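PDB 4WU3: Myo-inositol phosphohydrolase from Mitsuokella multacida, which probably removes phosphate groups from myo-inositol hexakisphosphate (phytate), in the manner of the PTP-like phytases. Local coordinates for residues F174-N179 / H241-M246; Y308-E313 / S322-K327; I341-T346 / H539-A544. The protein carries 2 engineered substitutions. One frame throughout, in Å; residues are numbered along the deposited sequence.

Contact 1 of 3, residues F174-N179 / H241-M246; sequences FDDKKN and HSYAGM. Engineered in segment 241-246: S242 (natural residue Cys). With PO4 (phosphate ion), chain G.
The rings of F174 and Y243 meet obliquely, with their planes at 89° and their centroids 5.9 Å apart. D176 OD1 lies at the edge of the Y243 ring, close to its plane, and also at the edge of the F174 ring. F174 CE2 is 4.0 Å from Y243 CE2, and F174 CD2 approaches Y243 OH. N179 ND2 comes obliquely to the Y243 ring. The F174 ring also has F137 edge-to-face and K51 in a cation-pi contact.

Y243 OH donates a hydrogen bond to D176 OD1. The modelled 2.3 Å between Y243 OH and D176 OD1 is very short, so the exact length is doubtful. The carboxylate and ring planes are 66° apart. A water completes the join: it donates to D176 OD2 at 2.7 Å and, at a longer distance, to Y243 OH.

With CG anti to the backbone N (chi1 176°), the Y243 ring is carried away from the bound phosphate, and its OH reaches D176. The phosphate sits on backbone amides instead. A244 N reaches phosphate O3 at 3.0 Å and M246 N reaches phosphate O2 at 2.7 Å. The engineered S242, a cysteine in nature, also donates to phosphate O2 through OG. R248 is a further partner. Residues 241-246 thus begin the P-loop of the CX5R signature of protein tyrosine phosphatases, here joined through Y243 to the end of strand 168-175 and the turn that follows it.

Contact 2 of 3, residues Y308-E313 / S322-K327; sequences YDYVKE and SVWAKK
W324 presents one face of its indole to Y310 and its N-H edge to E313. It has the largest buried surface in the contact. Y310 CB lies over the six-membered ring as a CH-pi contact, 3.8 Å from that ring's centroid. The Y310 ring turns its edge to the five-membered ring, in an edge-to-face pair with planes at 63°. Here Y310 CD1 is 3.6 Å from W324 CG. The phenol end of Y310 is tied by its OH to T319 O.

The two segments belong to consecutive helices, 291-313 and 321-327, which pack crosswise. The axes of the segments come within 10.6 Å at an angle of 107°. W324 CG, anti to the backbone N, carries the indole toward helix 291-313.

The exposed E313 meets the indole at its N-H edge. W324 NE1 donates to E313 OE1 at 2.8 Å, in the indole plane and fairly straight (163°). The donor stands above the carboxylate plane. A leucine in place of W324 would probably leave E313 OE1 without its N-H partner and a gap beside Y310. D309 CB touches the benzene end of the indole obliquely, while its carboxylate forms a salt bridge with K329 of the second subunit.

Contact 3 of 3, residues I341-T346 / H539-A544; sequences IWRLDT and HSQAGA. Engineered in segment 539-544: S540 (natural residue Cys). With 4IP (inositol-(1,3,4,5)-tetrakisphosphate), chain F.
The amide of Q541 stacks over one face of the R343 guanidinium, with the two planes 10° apart. Q541 NE2 is 3.5 Å from R343 CZ, over the centre of the group. The two side chains come from opposite directions, and the Q541 chain bends at chi2 (-79°) to lay its amide there.

Among the hydrogen bonds, Q541 NE2 donates to D345 OD1 at 3.2 Å. The bond is nearly straight (169°) and lies in the amide plane, but the donor stands above the carboxylate plane. This probably helps fix the rotation of the amide. D345 is held in its turn by a salt bridge to R422 and by S435. Two waters also join the segments: one links D345 O with Q541 NE2, the other D345 O with Q541 O.

The charged contacts are with the inositol tetrakisphosphate. The edge of R343 faces its 3-phosphate. R343 NH2 is 2.6 Å from O6P of the ligand, and R343 NH1 is 3.2 Å from its O5P. The guanidinium thus uses its edge for phosphate and one face for Q541.

The 1-phosphate is held by the loop 539-544. A544 N donates to ligand O2P at 2.9 Å and Q541 N to ligand O3P at 3.2 Å. The engineered S540, a cysteine in nature, also meets O2P, though the modelled distance is doubtfully short. R546, K477 and K592 also bind the ligand. Residues 539-544 form most of the P-loop of the CX5R signature, which R546 ends. R343 of strand 342-346, stacked on Q541 of the loop, extends the inositol phosphate pocket.

Contacts 1 and 3 hold the P-loops of the two PTP-like regions of the chain. Their centres are 48 Å apart, on opposite sides of the chain's centre, so the two phosphate sites are well separated. The anion in the loop is a phosphate ion in contact 1 and a phosphate of the inositol ligand in contact 3. In contact 1 the side chain of N179 is also about 5 Å from a bound inositol tetrakisphosphate. Y243 and Q541 each follow the engineered serine of their loop. Contact 2 is packing between helices. Its nearest atoms are about 17 Å from contact 1 and about 19 Å from contact 3, and it lies between them in sequence.

Contact 1 of 3, residues F174-N179 / H241-M246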
loop_
_atom_site.group_PDB
_atom_site.type_symbol
_atom_site.label_atom_id
_atom_site.label_comp_id
_atom_site.label_asym_id
_atom_site.label_seq_id
_atom_site.Cartn_x
_atom_site.Cartn_y
_atom_site.Cartn_z
ATOM N N PHE A 174 -25.531 -10.363 -0.697
ATOM C CA PHE A 174 -24.088 -10.228 -0.736
ATOM C C PHE A 174 -23.413 -11.576 -0.668
ATOM O O PHE A 174 -23.819 -12.433 0.105
ATOM C CB PHE A 174 -23.619 -9.373 0.437
ATOM C CG PHE A 174 -22.206 -8.882 0.304
ATOM C CD1 PHE A 174 -21.897 -7.858 -0.584
ATOM C CD2 PHE A 174 -21.188 -9.429 1.071
ATOM C CE1 PHE A 174 -20.600 -7.395 -0.708
ATOM C CE2 PHE A 174 -19.885 -8.962 0.957
ATOM C CZ PHE A 174 -19.591 -7.944 0.068
ATOM N N ASP A 175 -22.381 -11.742 -1.486
ATOM C CA ASP A 175 -21.567 -12.947 -1.482
ATOM C C ASP A 175 -20.269 -12.693 -0.729
ATOM O O ASP A 175 -19.442 -11.892 -1.162
ATOM C CB ASP A 175 -21.225 -13.384 -2.906
ATOM C CG ASP A 175 -20.407 -14.668 -2.929
ATOM O OD1 ASP A 175 -20.871 -15.682 -2.366
ATOM O OD2 ASP A 175 -19.298 -14.662 -3.487
ATOM N N ASP A 176 -20.083 -13.393 0.382
ATOM C CA ASP A 176 -18.905 -13.188 1.215
ATOM C C ASP A 176 -17.642 -13.780 0.612
ATOM O O ASP A 176 -16.543 -13.412 1.007
ATOM C CB ASP A 176 -19.130 -13.782 2.600
ATOM C CG ASP A 176 -20.095 -12.964 3.427
ATOM O OD1 ASP A 176 -20.149 -11.732 3.243
ATOM O OD2 ASP A 176 -20.804 -13.553 4.258
ATOM N N LYS A 177 -17.792 -14.702 -0.332
ATOM C CA LYS A 177 -16.631 -15.341 -0.936
ATOM C C LYS A 177 -15.934 -14.382 -1.887
ATOM O O LYS A 177 -14.712 -14.250 -1.862
ATOM C CB LYS A 177 -17.030 -16.616 -1.679
ATOM C CG LYS A 177 -15.851 -17.355 -2.293
ATOM C CD LYS A 177 -16.306 -18.560 -3.099
ATOM C CE LYS A 177 -15.127 -19.304 -3.707
ATOM N NZ LYS A 177 -15.564 -20.545 -4.408
ATOM N N LYS A 178 -16.713 -13.703 -2.719
ATOM C CA LYS A 178 -16.149 -12.790 -3.710
ATOM C C LYS A 178 -16.306 -11.332 -3.315
ATOM O O LYS A 178 -15.795 -10.450 -3.998
ATOM C CB LYS A 178 -16.806 -13.024 -5.069
ATOM C CG LYS A 178 -16.658 -14.450 -5.560
ATOM C CD LYS A 178 -17.450 -14.709 -6.829
ATOM C CE LYS A 178 -17.374 -16.180 -7.205
ATOM N NZ LYS A 178 -18.069 -16.483 -8.486
ATOM N N ASN A 179 -16.999 -11.080 -2.209
ATOM C CA ASN A 179 -17.322 -9.713 -1.792
ATOM C C ASN A 179 -17.937 -8.907 -2.936
ATOM O O ASN A 179 -17.424 -7.852 -3.325
ATOM C CB ASN A 179 -16.089 -8.990 -1.226
ATOM C CG ASN A 179 -15.675 -9.513 0.142
ATOM O OD1 ASN A 179 -14.494 -9.512 0.478
ATOM N ND2 ASN A 179 -16.641 -9.964 0.935
ATOM N N HIS A 241 -14.978 -7.294 16.613
ATOM C CA HIS A 241 -15.510 -7.695 15.326
ATOM C C HIS A 241 -15.322 -6.635 14.233
ATOM O O HIS A 241 -15.226 -5.427 14.497
ATOM C CB HIS A 241 -16.982 -8.074 15.464
ATOM C CG HIS A 241 -17.913 -6.922 15.303
ATOM N ND1 HIS A 241 -18.317 -6.464 14.066
ATOM C CD2 HIS A 241 -18.516 -6.131 16.217
ATOM C CE1 HIS A 241 -19.124 -5.433 14.229
ATOM N NE2 HIS A 241 -19.260 -5.211 15.524
ATOM N N SER A 242 -15.268 -7.117 12.999
ATOM C CA SER A 242 -15.180 -6.270 11.832
ATOM C C SER A 242 -16.312 -6.705 10.895
ATOM O O SER A 242 -17.428 -6.965 11.373
ATOM C CB SER A 242 -13.805 -6.421 11.195
ATOM O OG SER A 242 -13.350 -7.768 11.277
ATOM N N TYR A 243 -16.068 -6.785 9.585
ATOM C CA TYR A 243 -17.079 -7.387 8.719
ATOM C C TYR A 243 -16.963 -8.917 8.709
ATOM O O TYR A 243 -17.928 -9.620 9.028
ATOM C CB TYR A 243 -17.066 -6.851 7.285
ATOM C CG TYR A 243 -18.081 -7.610 6.452
ATOM C CD1 TYR A 243 -19.444 -7.455 6.683
ATOM C CD2 TYR A 243 -17.684 -8.544 5.512
ATOM C CE1 TYR A 243 -20.376 -8.175 5.977
ATOM C CE2 TYR A 243 -18.619 -9.275 4.787
ATOM C CZ TYR A 243 -19.961 -9.085 5.026
ATOM O OH TYR A 243 -20.903 -9.808 4.319
ATOM N N ALA A 244 -15.782 -9.430 8.372
ATOM C CA ALA A 244 -15.620 -10.859 8.155
ATOM C C ALA A 244 -15.010 -11.569 9.363
ATOM O O ALA A 244 -14.982 -12.794 9.421
ATOM C CB ALA A 244 -14.770 -11.096 6.920
ATOM N N GLY A 245 -14.533 -10.800 10.335
ATOM C CA GLY A 245 -13.861 -11.361 11.488
ATOM C C GLY A 245 -12.518 -11.943 11.088
ATOM O O GLY A 245 -11.972 -12.834 11.767
ATOM N N MET A 246 -11.983 -11.422 9.988
ATOM C CA MET A 246 -10.703 -11.877 9.460
ATOM C C MET A 246 -9.575 -10.887 9.749
ATOM O O MET A 246 -8.931 -10.992 10.786
ATOM C CB MET A 246 -10.829 -12.169 7.961
ATOM C CG MET A 246 -11.752 -13.348 7.694
ATOM S SD MET A 246 -11.953 -13.799 5.956
ATOM C CE MET A 246 -10.326 -14.474 5.627
HETATM P P PO4 G . -12.314 -7.982 8.020
HETATM O O1 PO4 G . -11.844 -8.823 6.858
HETATM O O2 PO4 G . -12.386 -8.908 9.215
HETATM O O3 PO4 G . -13.660 -7.369 7.736
HETATM O O4 PO4 G . -11.351 -6.853 8.340
HETATM O O HOH W 1 -21.474 -12.139 6.478
#

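Contact 2 of 3, residues Y308-E313 / S322-K327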
loop_
_atom_site.group_PDB
_atom_site.type_symbol
_atom_site.label_atom_id
_atom_site.label_comp_id
_atom_site.label_asym_id
_atom_site.label_seq_id
_atom_site.Cartn_x
_atom_site.Cartn_y
_atom_site.Cartn_z
ATOM N N TYR A 308 3.894 -5.049 19.324
ATOM C CA TYR A 308 4.548 -5.986 20.256
ATOM C C TYR A 308 5.734 -5.335 20.971
ATOM O O TYR A 308 5.840 -5.372 22.213
ATOM C CB TYR A 308 5.039 -7.227 19.518
ATOM C CG TYR A 308 5.651 -8.285 20.407
ATOM C CD1 TYR A 308 4.854 -9.224 21.045
ATOM C CD2 TYR A 308 7.028 -8.358 20.600
ATOM C CE1 TYR A 308 5.401 -10.203 21.849
ATOM C CE2 TYR A 308 7.586 -9.340 21.408
ATOM C CZ TYR A 308 6.763 -10.264 22.024
ATOM O OH TYR A 308 7.297 -11.248 22.837
ATOM N N ASP A 309 6.625 -4.748 20.174
ATOM C CA ASP A 309 7.781 -4.021 20.695
ATOM C C ASP A 309 7.367 -2.905 21.657
ATOM O O ASP A 309 8.002 -2.719 22.681
ATOM C CB ASP A 309 8.617 -3.436 19.549
ATOM C CG ASP A 309 9.312 -4.493 18.739
ATOM O OD1 ASP A 309 9.353 -5.637 19.196
ATOM O OD2 ASP A 309 9.805 -4.194 17.635
ATOM N N TYR A 310 6.312 -2.171 21.317
ATOM C CA TYR A 310 5.837 -1.072 22.148
ATOM C C TYR A 310 5.389 -1.574 23.516
ATOM O O TYR A 310 5.756 -1.009 24.549
ATOM C CB TYR A 310 4.670 -0.348 21.480
ATOM C CG TYR A 310 3.871 0.490 22.443
ATOM C CD1 TYR A 310 4.374 1.683 22.933
ATOM C CD2 TYR A 310 2.605 0.085 22.865
ATOM C CE1 TYR A 310 3.649 2.449 23.816
ATOM C CE2 TYR A 310 1.871 0.855 23.745
ATOM C CZ TYR A 310 2.399 2.034 24.217
ATOM O OH TYR A 310 1.680 2.793 25.112
ATOM N N VAL A 311 4.598 -2.638 23.529
ATOM C CA VAL A 311 4.137 -3.192 24.787
ATOM C C VAL A 311 5.327 -3.763 25.567
ATOM O O VAL A 311 5.422 -3.579 26.781
ATOM C CB VAL A 311 3.030 -4.238 24.588
ATOM C CG1 VAL A 311 2.614 -4.836 25.929
ATOM C CG2 VAL A 311 1.822 -3.583 23.924
ATOM N N LYS A 312 6.248 -4.423 24.874
ATOM C CA LYS A 312 7.443 -4.940 25.534
ATOM C C LYS A 312 8.246 -3.847 26.230
ATOM O O LYS A 312 8.631 -3.990 27.391
ATOM C CB LYS A 312 8.337 -5.664 24.538
ATOM C CG LYS A 312 7.970 -7.121 24.370
ATOM C CD LYS A 312 8.458 -7.948 25.544
ATOM C CE LYS A 312 9.592 -8.864 25.126
ATOM N NZ LYS A 312 9.741 -9.970 26.101
ATOM N N GLU A 313 8.481 -2.750 25.524
ATOM C CA GLU A 313 9.266 -1.644 26.073
ATOM C C GLU A 313 8.476 -0.772 27.043
ATOM O O GLU A 313 9.069 -0.094 27.867
ATOM C CB GLU A 313 9.823 -0.768 24.944
ATOM C CG GLU A 313 10.926 -1.443 24.137
ATOM C CD GLU A 313 11.095 -0.859 22.745
ATOM O OE1 GLU A 313 10.951 0.378 22.579
ATOM O OE2 GLU A 313 11.367 -1.649 21.813
ATOM N N SER A 322 1.473 6.307 19.663
ATOM C CA SER A 322 1.827 7.249 18.599
ATOM C C SER A 322 3.137 7.974 18.900
ATOM O O SER A 322 3.934 8.218 17.994
ATOM C CB SER A 322 0.703 8.268 18.398
ATOM O OG SER A 322 0.412 8.928 19.618
ATOM N N VAL A 323 3.358 8.299 20.176
ATOM C CA VAL A 323 4.564 9.008 20.592
ATOM C C VAL A 323 5.766 8.081 20.512
ATOM O O VAL A 323 6.797 8.430 19.937
ATOM C CB VAL A 323 4.419 9.609 22.014
ATOM C CG1 VAL A 323 5.712 10.278 22.453
ATOM C CG2 VAL A 323 3.292 10.627 22.049
ATOM N N TRP A 324 5.632 6.889 21.079
ATOM C CA TRP A 324 6.679 5.889 20.972
ATOM C C TRP A 324 6.997 5.598 19.498
ATOM O O TRP A 324 8.164 5.535 19.104
ATOM C CB TRP A 324 6.242 4.609 21.682
ATOM C CG TRP A 324 7.175 3.474 21.489
ATOM C CD1 TRP A 324 8.228 3.127 22.293
ATOM C CD2 TRP A 324 7.140 2.508 20.434
ATOM N NE1 TRP A 324 8.853 2.007 21.793
ATOM C CE2 TRP A 324 8.207 1.613 20.649
ATOM C CE3 TRP A 324 6.319 2.324 19.319
ATOM C CZ2 TRP A 324 8.466 0.552 19.796
ATOM C CZ3 TRP A 324 6.581 1.277 18.472
ATOM C CH2 TRP A 324 7.645 0.399 18.711
ATOM N N ALA A 325 5.962 5.417 18.686
ATOM C CA ALA A 325 6.159 5.015 17.294
ATOM C C ALA A 325 6.896 6.090 16.500
ATOM O O ALA A 325 7.741 5.777 15.663
ATOM C CB ALA A 325 4.832 4.692 16.628
ATOM N N LYS A 326 6.554 7.349 16.764
ATOM C CA LYS A 326 7.220 8.488 16.135
ATOM C C LYS A 326 8.709 8.520 16.494
ATOM O O LYS A 326 9.562 8.609 15.625
ATOM C CB LYS A 326 6.551 9.790 16.574
ATOM C CG LYS A 326 7.056 11.033 15.862
ATOM C CD LYS A 326 6.789 10.945 14.369
ATOM C CE LYS A 326 7.230 12.202 13.638
ATOM N NZ LYS A 326 8.714 12.266 13.489
ATOM N N LYS A 327 9.015 8.433 17.781
ATOM C CA LYS A 327 10.396 8.406 18.226
ATOM C C LYS A 327 11.197 7.279 17.564
ATOM O O LYS A 327 12.391 7.433 17.335
ATOM C CB LYS A 327 10.473 8.254 19.743
ATOM C CG LYS A 327 11.888 8.370 20.291
ATOM C CD LYS A 327 11.980 7.820 21.706
ATOM C CE LYS A 327 13.420 7.645 22.160
ATOM N NZ LYS A 327 14.122 8.954 22.276
#

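Contact 3 of 3, residues I341-T346 / H539-A544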
loop_
_atom_site.group_PDB
_atom_site.type_symbol
_atom_site.label_atom_id
_atom_site.label_comp_id
_atom_site.label_asym_id
_atom_site.label_seq_id
_atom_site.Cartn_x
_atom_site.Cartn_y
_atom_site.Cartn_z
ATOM N N ILE A 341 3.626 29.551 8.088
ATOM C CA ILE A 341 3.865 30.828 7.414
ATOM C C ILE A 341 2.918 31.918 7.897
ATOM O O ILE A 341 1.779 31.647 8.283
ATOM C CB ILE A 341 3.717 30.679 5.880
ATOM C CG1 ILE A 341 4.338 31.870 5.144
ATOM C CG2 ILE A 341 2.254 30.531 5.491
ATOM C CD1 ILE A 341 4.367 31.723 3.638
ATOM N N TRP A 342 3.391 33.157 7.868
ATOM C CA TRP A 342 2.517 34.290 8.105
ATOM C C TRP A 342 1.851 34.680 6.790
ATOM O O TRP A 342 2.487 35.132 5.839
ATOM C CB TRP A 342 3.273 35.473 8.706
ATOM C CG TRP A 342 3.608 35.295 10.156
ATOM C CD1 TRP A 342 4.843 35.072 10.681
ATOM C CD2 TRP A 342 2.697 35.321 11.268
ATOM N NE1 TRP A 342 4.764 34.950 12.056
ATOM C CE2 TRP A 342 3.458 35.103 12.439
ATOM C CE3 TRP A 342 1.313 35.499 11.386
ATOM C CZ2 TRP A 342 2.881 35.062 13.708
ATOM C CZ3 TRP A 342 0.741 35.450 12.644
ATOM C CH2 TRP A 342 1.525 35.245 13.791
ATOM N N ARG A 343 0.549 34.463 6.746
ATOM C CA ARG A 343 -0.253 34.793 5.601
ATOM C C ARG A 343 -0.711 36.233 5.718
ATOM O O ARG A 343 -1.114 36.678 6.789
ATOM C CB ARG A 343 -1.469 33.881 5.588
ATOM C CG ARG A 343 -2.529 34.243 4.566
ATOM C CD ARG A 343 -3.727 33.315 4.707
ATOM N NE ARG A 343 -4.553 33.291 3.504
ATOM C CZ ARG A 343 -5.649 32.545 3.362
ATOM N NH1 ARG A 343 -6.061 31.758 4.346
ATOM N NH2 ARG A 343 -6.340 32.589 2.232
ATOM N N LEU A 344 -0.649 36.952 4.607
ATOM C CA LEU A 344 -1.260 38.264 4.501
ATOM C C LEU A 344 -2.743 38.120 4.173
ATOM O O LEU A 344 -3.100 37.867 3.031
ATOM C CB LEU A 344 -0.564 39.060 3.399
ATOM C CG LEU A 344 -1.190 40.396 3.002
ATOM C CD1 LEU A 344 -1.276 41.332 4.199
ATOM C CD2 LEU A 344 -0.351 41.006 1.888
ATOM N N ASP A 345 -3.604 38.285 5.174
ATOM C CA ASP A 345 -5.049 38.133 4.989
ATOM C C ASP A 345 -5.602 39.301 4.201
ATOM O O ASP A 345 -6.388 39.126 3.277
ATOM C CB ASP A 345 -5.772 38.065 6.339
ATOM C CG ASP A 345 -5.554 36.743 7.060
ATOM O OD1 ASP A 345 -5.233 35.748 6.387
ATOM O OD2 ASP A 345 -5.709 36.700 8.298
ATOM N N THR A 346 -5.205 40.507 4.590
ATOM C CA THR A 346 -5.647 41.701 3.897
ATOM C C THR A 346 -4.692 42.856 4.173
ATOM O O THR A 346 -4.265 43.103 5.306
ATOM C CB THR A 346 -7.106 42.074 4.249
ATOM O OG1 THR A 346 -7.482 43.271 3.552
ATOM C CG2 THR A 346 -7.277 42.284 5.739
ATOM N N HIS A 539 -17.048 38.476 11.375
ATOM C CA HIS A 539 -16.002 38.288 10.373
ATOM C C HIS A 539 -15.298 36.964 10.605
ATOM O O HIS A 539 -15.267 36.436 11.715
ATOM C CB HIS A 539 -14.987 39.456 10.363
ATOM C CG HIS A 539 -13.891 39.322 11.374
ATOM N ND1 HIS A 539 -12.778 38.535 11.169
ATOM C CD2 HIS A 539 -13.747 39.862 12.603
ATOM C CE1 HIS A 539 -12.000 38.591 12.234
ATOM N NE2 HIS A 539 -12.565 39.390 13.118
ATOM N N SER A 540 -14.747 36.421 9.535
ATOM C CA SER A 540 -13.856 35.288 9.641
ATOM C C SER A 540 -12.671 35.648 8.760
ATOM O O SER A 540 -12.185 36.776 8.840
ATOM C CB SER A 540 -14.564 34.004 9.215
ATOM O OG SER A 540 -15.453 34.269 8.150
ATOM N N GLN A 541 -12.192 34.729 7.930
ATOM C CA GLN A 541 -11.040 35.030 7.076
ATOM C C GLN A 541 -11.535 35.741 5.836
ATOM O O GLN A 541 -11.066 36.824 5.511
ATOM C CB GLN A 541 -10.267 33.753 6.690
ATOM C CG GLN A 541 -8.847 33.992 6.180
ATOM C CD GLN A 541 -8.775 34.448 4.729
ATOM O OE1 GLN A 541 -9.640 34.131 3.920
ATOM N NE2 GLN A 541 -7.722 35.178 4.392
ATOM N N ALA A 542 -12.508 35.130 5.168
ATOM C CA ALA A 542 -13.028 35.646 3.901
ATOM C C ALA A 542 -14.435 36.230 3.993
ATOM O O ALA A 542 -14.961 36.742 3.012
ATOM C CB ALA A 542 -13.012 34.539 2.863
ATOM N N GLY A 543 -15.056 36.148 5.159
ATOM C CA GLY A 543 -16.431 36.617 5.293
ATOM C C GLY A 543 -17.389 35.749 4.499
ATOM O O GLY A 543 -18.422 36.224 4.042
ATOM N N ALA A 544 -17.050 34.474 4.332
ATOM C CA ALA A 544 -17.894 33.546 3.573
ATOM C C ALA A 544 -18.473 32.444 4.458
ATOM O O ALA A 544 -19.538 32.627 5.064
ATOM C CB ALA A 544 -17.115 32.948 2.408
HETATM C C1 4IP F . -13.617 30.445 3.954
HETATM O O1 4IP F . -14.425 31.485 4.506
HETATM C C2 4IP F . -12.208 30.960 3.690
HETATM O O2 4IP F . -12.271 32.111 2.859
HETATM C C3 4IP F . -11.352 29.918 2.982
HETATM O O3 4IP F . -10.054 30.458 2.723
HETATM C C4 4IP F . -11.989 29.456 1.674
HETATM O O4 4IP F . -11.188 28.411 1.110
HETATM C C5 4IP F . -13.401 28.941 1.930
HETATM O O5 4IP F . -14.025 28.557 0.702
HETATM C C6 4IP F . -14.258 29.984 2.645
HETATM O O6 4IP F . -15.561 29.458 2.913
HETATM P P1 4IP F . -14.432 31.844 6.072
HETATM O O1P 4IP F . -15.139 30.684 6.718
HETATM O O2P 4IP F . -15.180 33.151 6.109
HETATM O O3P 4IP F . -12.975 31.987 6.433
HETATM P P3 4IP F . -8.738 29.708 3.278
HETATM O O4P 4IP F . -9.000 28.248 2.990
HETATM O O5P 4IP F . -8.701 30.071 4.745
HETATM O O6P 4IP F . -7.605 30.281 2.463
HETATM P P4 4IP F . -10.677 28.445 -0.424
HETATM O O7P 4IP F . -10.085 29.822 -0.604
HETATM O O8P 4IP F . -9.654 27.337 -0.459
HETATM O O9P 4IP F . -11.939 28.187 -1.225
HETATM P P5 4IP F . -14.997 27.267 0.662
HETATM O OPF 4IP F . -14.484 26.339 1.753
HETATM O OPG 4IP F . -14.807 26.748 -0.748
HETATM O OPH 4IP F . -16.371 27.831 0.945
HETATM O O HOH W 2 -7.011 36.404 1.709
HETATM O O HOH W 3 -9.114 37.991 4.317
#